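Poly-gamma-glutamate hydrolase (Bacillus phage phiNIT1, PDB 3A9L) is a zinc-dependent peptidase of a bacteriophage that hydrolyses the gamma-glutamyl linkages of bacterial poly-gamma-glutamate. Local coordinates at residues Val27-His40 and Met92-Gly104. Sequence-based numbering, arbitrary orientation.
Sequences VKRQNPSMIYFSPH and MLSKHTDAVSFHG. With ZN (zinc ion), chain C.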
ATOM      1  N   VAL A  27       1.582   0.158  -1.600  1.00 18.52           N
ATOM      2  CA  VAL A  27       1.986  -1.275  -1.552  1.00 17.85           C
ATOM      3  C   VAL A  27       0.742  -2.127  -1.279  1.00 18.49           C
ATOM      4  O   VAL A  27      -0.052  -1.814  -0.409  1.00 18.45           O
ATOM      5  CB  VAL A  27       3.010  -1.557  -0.416  1.00 18.57           C
ATOM      6  CG1 VAL A  27       3.479  -3.019  -0.433  1.00 17.90           C
ATOM      7  CG2 VAL A  27       4.216  -0.634  -0.463  1.00 19.93           C
ATOM      8  N   LYS A  28       0.573  -3.211  -2.022  1.00 18.68           N
ATOM      9  CA  LYS A  28      -0.355  -4.214  -1.598  1.00 19.23           C
ATOM     10  C   LYS A  28       0.297  -5.571  -1.801  1.00 20.07           C
ATOM     11  O   LYS A  28       0.467  -5.996  -2.924  1.00 21.48           O
ATOM     12  CB  LYS A  28      -1.716  -4.097  -2.346  1.00 18.26           C
ATOM     13  CG  LYS A  28      -2.791  -5.110  -1.763  1.00 18.17           C
ATOM     14  CD  LYS A  28      -4.114  -5.054  -2.504  1.00 21.99           C
ATOM     15  CE  LYS A  28      -5.216  -5.828  -1.744  1.00 23.88           C
ATOM     16  NZ  LYS A  28      -6.558  -5.746  -2.408  1.00 29.09           N
ATOM     17  N   ARG A  29       0.691  -6.218  -0.706  1.00 20.70           N
ATOM     18  CA  ARG A  29       1.278  -7.534  -0.740  1.00 20.93           C
ATOM     19  C   ARG A  29       0.114  -8.514  -0.530  1.00 20.81           C
ATOM     20  O   ARG A  29      -0.542  -8.488   0.529  1.00 19.46           O
ATOM     21  CB  ARG A  29       2.349  -7.679   0.360  1.00 20.85           C
ATOM     22  CG  ARG A  29       3.161  -8.955   0.168  1.00 22.34           C
ATOM     23  CD  ARG A  29       4.201  -9.255   1.243  1.00 22.99           C
ATOM     24  NE  ARG A  29       4.674 -10.629   1.083  1.00 22.13           N
ATOM     25  CZ  ARG A  29       5.187 -11.399   2.044  1.00 20.63           C
ATOM     26  NH1 ARG A  29       5.385 -10.931   3.250  1.00 21.47           N
ATOM     27  NH2 ARG A  29       5.551 -12.645   1.768  1.00 17.95           N
ATOM     28  N   GLN A  30      -0.137  -9.349  -1.539  1.00 20.81           N
ATOM     29  CA  GLN A  30      -1.320 -10.186  -1.598  1.00 21.16           C
ATOM     30  C   GLN A  30      -1.092 -11.454  -2.415  1.00 21.40           C
ATOM     31  O   GLN A  30      -2.020 -12.193  -2.690  1.00 20.49           O
ATOM     32  CB  GLN A  30      -2.526  -9.380  -2.133  1.00 21.32           C
ATOM     33  CG  GLN A  30      -2.443  -8.953  -3.612  1.00 22.88           C
ATOM     34  CD  GLN A  30      -3.761  -8.416  -4.154  1.00 23.21           C
ATOM     35  OE1 GLN A  30      -4.804  -8.453  -3.479  1.00 22.60           O
ATOM     36  NE2 GLN A  30      -3.726  -7.905  -5.376  1.00 20.87           N
ATOM     37  N   ASN A  31       0.160 -11.711  -2.769  1.00 20.61           N
ATOM     38  CA  ASN A  31       0.529 -12.880  -3.565  1.00 21.61           C
ATOM     39  C   ASN A  31       1.946 -13.350  -3.198  1.00 21.33           C
ATOM     40  O   ASN A  31       2.851 -12.513  -3.081  1.00 20.83           O
ATOM     41  CB  ASN A  31       0.411 -12.551  -5.064  1.00 20.89           C
ATOM     42  CG  ASN A  31       0.366 -13.797  -5.959  1.00 22.63           C
ATOM     43  OD1 ASN A  31       1.405 -14.261  -6.442  1.00 21.10           O
ATOM     44  ND2 ASN A  31      -0.832 -14.332  -6.188  1.00 20.89           N
ATOM     45  N   PRO A  32       2.141 -14.680  -2.992  1.00 22.62           N
ATOM     46  CA  PRO A  32       3.461 -15.274  -2.777  1.00 23.11           C
ATOM     47  C   PRO A  32       4.391 -15.272  -4.000  1.00 23.63           C
ATOM     48  O   PRO A  32       5.624 -15.251  -3.837  1.00 24.65           O
ATOM     49  CB  PRO A  32       3.127 -16.725  -2.419  1.00 24.07           C
ATOM     50  CG  PRO A  32       1.777 -16.953  -3.022  1.00 22.24           C
ATOM     51  CD  PRO A  32       1.072 -15.685  -2.821  1.00 22.09           C
ATOM     52  N   SER A  33       3.813 -15.252  -5.193  1.00 23.16           N
ATOM     53  CA  SER A  33       4.540 -15.573  -6.433  1.00 23.89           C
ATOM     54  C   SER A  33       4.932 -14.403  -7.310  1.00 22.88           C
ATOM     55  O   SER A  33       6.016 -14.442  -7.905  1.00 22.97           O
ATOM     56  CB  SER A  33       3.745 -16.544  -7.290  1.00 22.96           C
ATOM     57  OG  SER A  33       3.651 -17.790  -6.636  1.00 26.07           O
ATOM     58  N   MET A  34       4.055 -13.395  -7.403  1.00 22.20           N
ATOM     59  CA  MET A  34       4.166 -12.346  -8.418  1.00 20.52           C
ATOM     60  C   MET A  34       3.855 -10.928  -7.921  1.00 19.66           C
ATOM     61  O   MET A  34       2.866 -10.702  -7.202  1.00 19.34           O
ATOM     62  CB  MET A  34       3.249 -12.687  -9.610  1.00 21.08           C
ATOM     63  CG  MET A  34       3.300 -11.717 -10.780  1.00 19.29           C
ATOM     64  SD  MET A  34       4.961 -11.398 -11.389  1.00 22.76           S
ATOM     65  CE  MET A  34       5.206 -12.740 -12.498  1.00 22.52           C
ATOM     66  N   ILE A  35       4.691  -9.962  -8.322  1.00 18.22           N
ATOM     67  CA  ILE A  35       4.495  -8.579  -7.919  1.00 17.04           C
ATOM     68  C   ILE A  35       4.688  -7.666  -9.150  1.00 17.60           C
ATOM     69  O   ILE A  35       5.678  -7.772  -9.851  1.00 17.01           O
ATOM     70  CB  ILE A  35       5.480  -8.152  -6.777  1.00 17.15           C
ATOM     71  CG1 ILE A  35       5.295  -6.674  -6.425  1.00 17.82           C
ATOM     72  CG2 ILE A  35       6.943  -8.501  -7.146  1.00 17.09           C
ATOM     73  CD1 ILE A  35       6.141  -6.163  -5.225  1.00 20.20           C
ATOM     74  N   TYR A  36       3.708  -6.812  -9.404  1.00 17.32           N
ATOM     75  CA  TYR A  36       3.774  -5.894 -10.501  1.00 17.39           C
ATOM     76  C   TYR A  36       4.016  -4.540  -9.930  1.00 17.34           C
ATOM     77  O   TYR A  36       3.335  -4.118  -8.998  1.00 17.34           O
ATOM     78  CB  TYR A  36       2.457  -5.904 -11.253  1.00 18.20           C
ATOM     79  CG  TYR A  36       2.164  -7.214 -11.911  1.00 17.40           C
ATOM     80  CD1 TYR A  36       2.864  -7.600 -13.052  1.00 18.52           C
ATOM     81  CD2 TYR A  36       1.212  -8.086 -11.389  1.00 18.82           C
ATOM     82  CE1 TYR A  36       2.596  -8.799 -13.688  1.00 18.39           C
ATOM     83  CE2 TYR A  36       0.955  -9.318 -12.023  1.00 15.09           C
ATOM     84  CZ  TYR A  36       1.651  -9.638 -13.179  1.00 14.90           C
ATOM     85  OH  TYR A  36       1.430 -10.829 -13.826  1.00 21.04           O
ATOM     86  N   PHE A  37       4.996  -3.841 -10.479  1.00 18.48           N
ATOM     87  CA  PHE A  37       5.418  -2.614  -9.803  1.00 17.98           C
ATOM     88  C   PHE A  37       6.150  -1.644 -10.700  1.00 18.19           C
ATOM     89  O   PHE A  37       6.605  -1.989 -11.784  1.00 18.72           O
ATOM     90  CB  PHE A  37       6.259  -2.953  -8.561  1.00 17.85           C
ATOM     91  CG  PHE A  37       7.684  -3.262  -8.861  1.00 18.41           C
ATOM     92  CD1 PHE A  37       8.072  -4.539  -9.294  1.00 19.49           C
ATOM     93  CD2 PHE A  37       8.648  -2.272  -8.738  1.00 18.06           C
ATOM     94  CE1 PHE A  37       9.417  -4.807  -9.590  1.00 17.89           C
ATOM     95  CE2 PHE A  37       9.992  -2.527  -9.038  1.00 20.47           C
ATOM     96  CZ  PHE A  37      10.376  -3.782  -9.475  1.00 18.33           C
ATOM     97  N   SER A  38       6.241  -0.402 -10.240  1.00 18.03           N
ATOM     98  CA  SER A  38       7.045   0.589 -10.918  1.00 19.08           C
ATOM     99  C   SER A  38       7.751   1.519  -9.900  1.00 18.67           C
ATOM    100  O   SER A  38       7.146   1.951  -8.915  1.00 17.87           O
ATOM    101  CB  SER A  38       6.221   1.376 -11.930  1.00 18.05           C
ATOM    102  OG  SER A  38       7.013   2.429 -12.453  1.00 21.56           O
ATOM    103  N   PRO A  39       9.056   1.781 -10.115  1.00 18.71           N
ATOM    104  CA  PRO A  39       9.732   2.791  -9.296  1.00 19.37           C
ATOM    105  C   PRO A  39       9.507   4.215  -9.818  1.00 18.99           C
ATOM    106  O   PRO A  39       9.889   5.198  -9.152  1.00 18.93           O
ATOM    107  CB  PRO A  39      11.210   2.409  -9.418  1.00 18.47           C
ATOM    108  CG  PRO A  39      11.344   1.723 -10.746  1.00 20.85           C
ATOM    109  CD  PRO A  39       9.991   1.026 -10.984  1.00 19.62           C
ATOM    110  N   HIS A  40       8.928   4.291 -11.018  1.00 19.52           N
ATOM    111  CA  HIS A  40       8.731   5.540 -11.780  1.00 19.81           C
ATOM    112  C   HIS A  40       7.241   5.796 -12.109  1.00 19.77           C
ATOM    113  O   HIS A  40       6.859   6.155 -13.253  1.00 19.81           O
ATOM    114  CB  HIS A  40       9.665   5.562 -13.020  1.00 20.25           C
ATOM    115  CG  HIS A  40      11.098   5.217 -12.700  1.00 20.96           C
ATOM    116  ND1 HIS A  40      11.942   4.592 -13.592  1.00 21.68           N
ATOM    117  CD2 HIS A  40      11.822   5.386 -11.567  1.00 22.85           C
ATOM    118  CE1 HIS A  40      13.116   4.379 -13.027  1.00 18.69           C
ATOM    119  NE2 HIS A  40      13.064   4.842 -11.790  1.00 22.37           N
ATOM    120  N   MET A  92       9.670  -5.867  -0.441  1.00 19.03           N
ATOM    121  CA  MET A  92       8.650  -6.507  -1.275  1.00 18.88           C
ATOM    122  C   MET A  92       9.270  -7.420  -2.334  1.00 19.83           C
ATOM    123  O   MET A  92       8.926  -8.591  -2.434  1.00 20.34           O
ATOM    124  CB  MET A  92       7.754  -5.450  -1.936  1.00 18.17           C
ATOM    125  CG  MET A  92       6.777  -4.828  -0.982  1.00 20.19           C
ATOM    126  SD  MET A  92       5.492  -6.037  -0.561  1.00 20.95           S
ATOM    127  CE  MET A  92       4.521  -6.102  -2.040  1.00 18.77           C
ATOM    128  N   LEU A  93      10.234  -6.906  -3.095  1.00 20.16           N
ATOM    129  CA  LEU A  93      10.836  -7.751  -4.137  1.00 20.31           C
ATOM    130  C   LEU A  93      11.305  -9.096  -3.590  1.00 20.43           C
ATOM    131  O   LEU A  93      11.010 -10.141  -4.185  1.00 20.21           O
ATOM    132  CB  LEU A  93      11.965  -7.024  -4.886  1.00 19.05           C
ATOM    133  CG  LEU A  93      11.509  -6.227  -6.131  1.00 17.71           C
ATOM    134  CD1 LEU A  93      11.194  -7.211  -7.209  1.00 18.81           C
ATOM    135  CD2 LEU A  93      10.285  -5.349  -5.843  1.00 18.91           C
ATOM    136  N   SER A  94      11.993  -9.064  -2.448  1.00 21.26           N
ATOM    137  CA  SER A  94      12.601 -10.240  -1.841  1.00 21.94           C
ATOM    138  C   SER A  94      11.593 -11.261  -1.352  1.00 22.63           C
ATOM    139  O   SER A  94      11.967 -12.415  -1.078  1.00 22.61           O
ATOM    140  CB  SER A  94      13.472  -9.836  -0.651  1.00 20.91           C
ATOM    141  OG  SER A  94      12.617  -9.475   0.436  1.00 24.90           O
ATOM    142  N   LYS A  95      10.342 -10.825  -1.209  1.00 22.93           N
ATOM    143  CA  LYS A  95       9.239 -11.675  -0.728  1.00 23.61           C
ATOM    144  C   LYS A  95       8.418 -12.308  -1.868  1.00 23.60           C
ATOM    145  O   LYS A  95       7.420 -13.018  -1.646  1.00 24.37           O
ATOM    146  CB  LYS A  95       8.342 -10.863   0.219  1.00 24.25           C
ATOM    147  CG  LYS A  95       9.042 -10.274   1.444  1.00 24.75           C
ATOM    148  CD  LYS A  95       9.774 -11.339   2.257  1.00 27.97           C
ATOM    149  CE  LYS A  95      10.107 -10.836   3.669  1.00 26.18           C
ATOM    150  NZ  LYS A  95      10.594  -9.430   3.677  1.00 26.83           N
ATOM    151  N   HIS A  96       8.858 -12.070  -3.102  1.00 23.34           N
ATOM    152  CA  HIS A  96       8.177 -12.632  -4.263  1.00 23.00           C
ATOM    153  C   HIS A  96       9.127 -13.386  -5.170  1.00 23.49           C
ATOM    154  O   HIS A  96      10.227 -12.918  -5.481  1.00 22.42           O
ATOM    155  CB  HIS A  96       7.490 -11.548  -5.083  1.00 22.34           C
ATOM    156  CG  HIS A  96       6.457 -10.800  -4.326  1.00 21.46           C
ATOM    157  ND1 HIS A  96       6.768  -9.798  -3.440  1.00 20.27           N
ATOM    158  CD2 HIS A  96       5.108 -10.905  -4.320  1.00 19.77           C
ATOM    159  CE1 HIS A  96       5.654  -9.320  -2.916  1.00 20.73           C
ATOM    160  NE2 HIS A  96       4.636  -9.987  -3.422  1.00 19.23           N
ATOM    161  N   THR A  97       8.668 -14.542  -5.631  1.00 22.77           N
ATOM    162  CA  THR A  97       9.431 -15.313  -6.606  1.00 23.22           C
ATOM    163  C   THR A  97       9.729 -14.548  -7.872  1.00 22.97           C
ATOM    164  O   THR A  97      10.864 -14.557  -8.345  1.00 23.34           O
ATOM    165  CB  THR A  97       8.688 -16.576  -7.007  1.00 22.94           C
ATOM    166  OG1 THR A  97       8.269 -17.241  -5.813  1.00 22.14           O
ATOM    167  CG2 THR A  97       9.620 -17.531  -7.847  1.00 23.39           C
ATOM    168  N   ASP A  98       8.688 -13.924  -8.421  1.00 22.14           N
ATOM    169  CA  ASP A  98       8.741 -13.299  -9.714  1.00 21.73           C
ATOM    170  C   ASP A  98       8.406 -11.831  -9.574  1.00 20.66           C
ATOM    171  O   ASP A  98       7.779 -11.426  -8.597  1.00 20.03           O
ATOM    172  CB  ASP A  98       7.773 -13.993 -10.675  1.00 21.16           C
ATOM    173  CG  ASP A  98       8.170 -15.431 -10.962  1.00 22.84           C
ATOM    174  OD1 ASP A  98       9.319 -15.669 -11.391  1.00 27.03           O
ATOM    175  OD2 ASP A  98       7.349 -16.343 -10.758  1.00 24.23           O
ATOM    176  N   ALA A  99       8.822 -11.036 -10.562  1.00 20.44           N
ATOM    177  CA  ALA A  99       8.521  -9.615 -10.589  1.00 19.71           C
ATOM    178  C   ALA A  99       8.464  -9.126 -12.020  1.00 19.29           C
ATOM    179  O   ALA A  99       9.291  -9.518 -12.854  1.00 18.90           O
ATOM    180  CB  ALA A  99       9.580  -8.816  -9.799  1.00 19.17           C
ATOM    181  N   VAL A 100       7.450  -8.325 -12.301  1.00 19.73           N
ATOM    182  CA  VAL A 100       7.334  -7.613 -13.583  1.00 18.08           C
ATOM    183  C   VAL A 100       7.308  -6.097 -13.341  1.00 18.23           C
ATOM    184  O   VAL A 100       6.427  -5.578 -12.642  1.00 17.99           O
ATOM    185  CB  VAL A 100       6.079  -8.075 -14.353  1.00 19.11           C
ATOM    186  CG1 VAL A 100       5.880  -7.255 -15.606  1.00 18.16           C
ATOM    187  CG2 VAL A 100       6.188  -9.536 -14.735  1.00 15.62           C
ATOM    188  N   SER A 101       8.248  -5.365 -13.942  1.00 17.86           N
ATOM    189  CA  SER A 101       8.339  -3.909 -13.683  1.00 17.19           C
ATOM    190  C   SER A 101       7.801  -3.142 -14.884  1.00 17.52           C
ATOM    191  O   SER A 101       7.915  -3.609 -15.986  1.00 17.35           O
ATOM    192  CB  SER A 101       9.766  -3.488 -13.417  1.00 17.09           C
ATOM    193  OG  SER A 101      10.603  -3.745 -14.530  1.00 16.82           O
ATOM    194  N   PHE A 102       7.210  -1.977 -14.664  1.00 17.66           N
ATOM    195  CA  PHE A 102       6.647  -1.213 -15.772  1.00 18.88           C
ATOM    196  C   PHE A 102       7.275   0.187 -15.885  1.00 18.90           C
ATOM    197  O   PHE A 102       7.227   0.974 -14.944  1.00 19.31           O
ATOM    198  CB  PHE A 102       5.125  -1.100 -15.637  1.00 18.79           C
ATOM    199  CG  PHE A 102       4.405  -2.429 -15.656  1.00 20.62           C
ATOM    200  CD1 PHE A 102       4.333  -3.229 -14.506  1.00 24.09           C
ATOM    201  CD2 PHE A 102       3.816  -2.882 -16.821  1.00 24.18           C
ATOM    202  CE1 PHE A 102       3.660  -4.479 -14.527  1.00 22.98           C
ATOM    203  CE2 PHE A 102       3.131  -4.108 -16.851  1.00 24.59           C
ATOM    204  CZ  PHE A 102       3.077  -4.908 -15.708  1.00 23.48           C
ATOM    205  N   HIS A 103       7.793   0.496 -17.071  1.00 19.59           N
ATOM    206  CA  HIS A 103       8.569   1.723 -17.319  1.00 19.15           C
ATOM    207  C   HIS A 103       8.103   2.503 -18.496  1.00 18.69           C
ATOM    208  O   HIS A 103       7.451   1.977 -19.412  1.00 19.04           O
ATOM    209  CB  HIS A 103      10.054   1.408 -17.492  1.00 18.61           C
ATOM    210  CG  HIS A 103      10.739   1.057 -16.208  1.00 17.08           C
ATOM    211  ND1 HIS A 103      11.387   1.992 -15.438  1.00 16.51           N
ATOM    212  CD2 HIS A 103      10.853  -0.125 -15.549  1.00 14.14           C
ATOM    213  CE1 HIS A 103      11.874   1.403 -14.359  1.00 19.86           C
ATOM    214  NE2 HIS A 103      11.569   0.119 -14.406  1.00 16.90           N
ATOM    215  N   GLY A 104       8.422   3.793 -18.477  1.00 19.70           N
ATOM    216  CA  GLY A 104       8.108   4.654 -19.626  1.00 19.89           C
ATOM    217  C   GLY A 104       9.378   5.227 -20.260  1.00 21.21           C
ATOM    218  O   GLY A 104      10.257   5.713 -19.553  1.00 20.26           O
TER
HETATM  219 ZN    ZN C 251      11.643   4.056 -15.694  1.00 32.14          ZN
HETATM  220  O   HOH W   1       4.901 -12.179  -1.371  1.00 18.36           O
HETATM  221  O   HOH W   2       6.781 -15.871  -1.587  1.00 28.52           O
HETATM  222  O   HOH W   3       5.955 -19.023  -6.287  1.00 29.15           O
HETATM  223  O   HOH W   4      12.128   4.005 -17.918  1.00 34.48           O
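Phe37 lies between two side chains of residues 92-104: CD2 of Leu93 sits over one face of its ring, 4.0 Å from the centroid, CB of Ser101 rests over the opposite face, and CB of Ala99 meets the rim. A first torsion of 81° sets CG between the backbone N and carbonyl carbon, which swings the ring toward this slot. Two residues back on this side of the sheet, Ile35 stands roughly perpendicular to the His96 side chain, with Ile35 CB 3.7 Å from the imidazole centroid and almost on its normal. Two hydrogen bonds hold the imidazole's rotation: ND1 donates to Met92 O at 2.7 Å, within the ring plane, and NE2 is hydrogen-bonded to Ser62 OG. Beyond it, CE of Met92 wedges among Ile35 CD1, Arg29 CB and Val27 CG1. Met92 and Leu93 thus pack the end of helix 87-94 on one face of the mixed beta-sheet of this alpha/beta fold, in which strands 34-38 and 98-104 are parallel neighbours, stitched by bonds such as Val100 N to Ile35 O (3.1 Å, 164°). On the other face Tyr36 and Val100 point the same way, Tyr36 CD1 lying 3.5 Å from Val100 CB, while the Tyr36 and Phe102 rings meet rim to rim with planes at 49°; the Tyr36 hydroxyl bonds to Glu203. Where the strands reach the zinc site, Ser38 OG donates to Phe102 O (2.9 Å) and accepts from His40 N in an ST turn, tying down the corner that presents His40. Its ND1 and that of His103, 2.2 and 2.1 Å from the zinc respectively, share the metal with Glu45 and a water, while His40 NE2 is hydrogen-bonded to Val79 O.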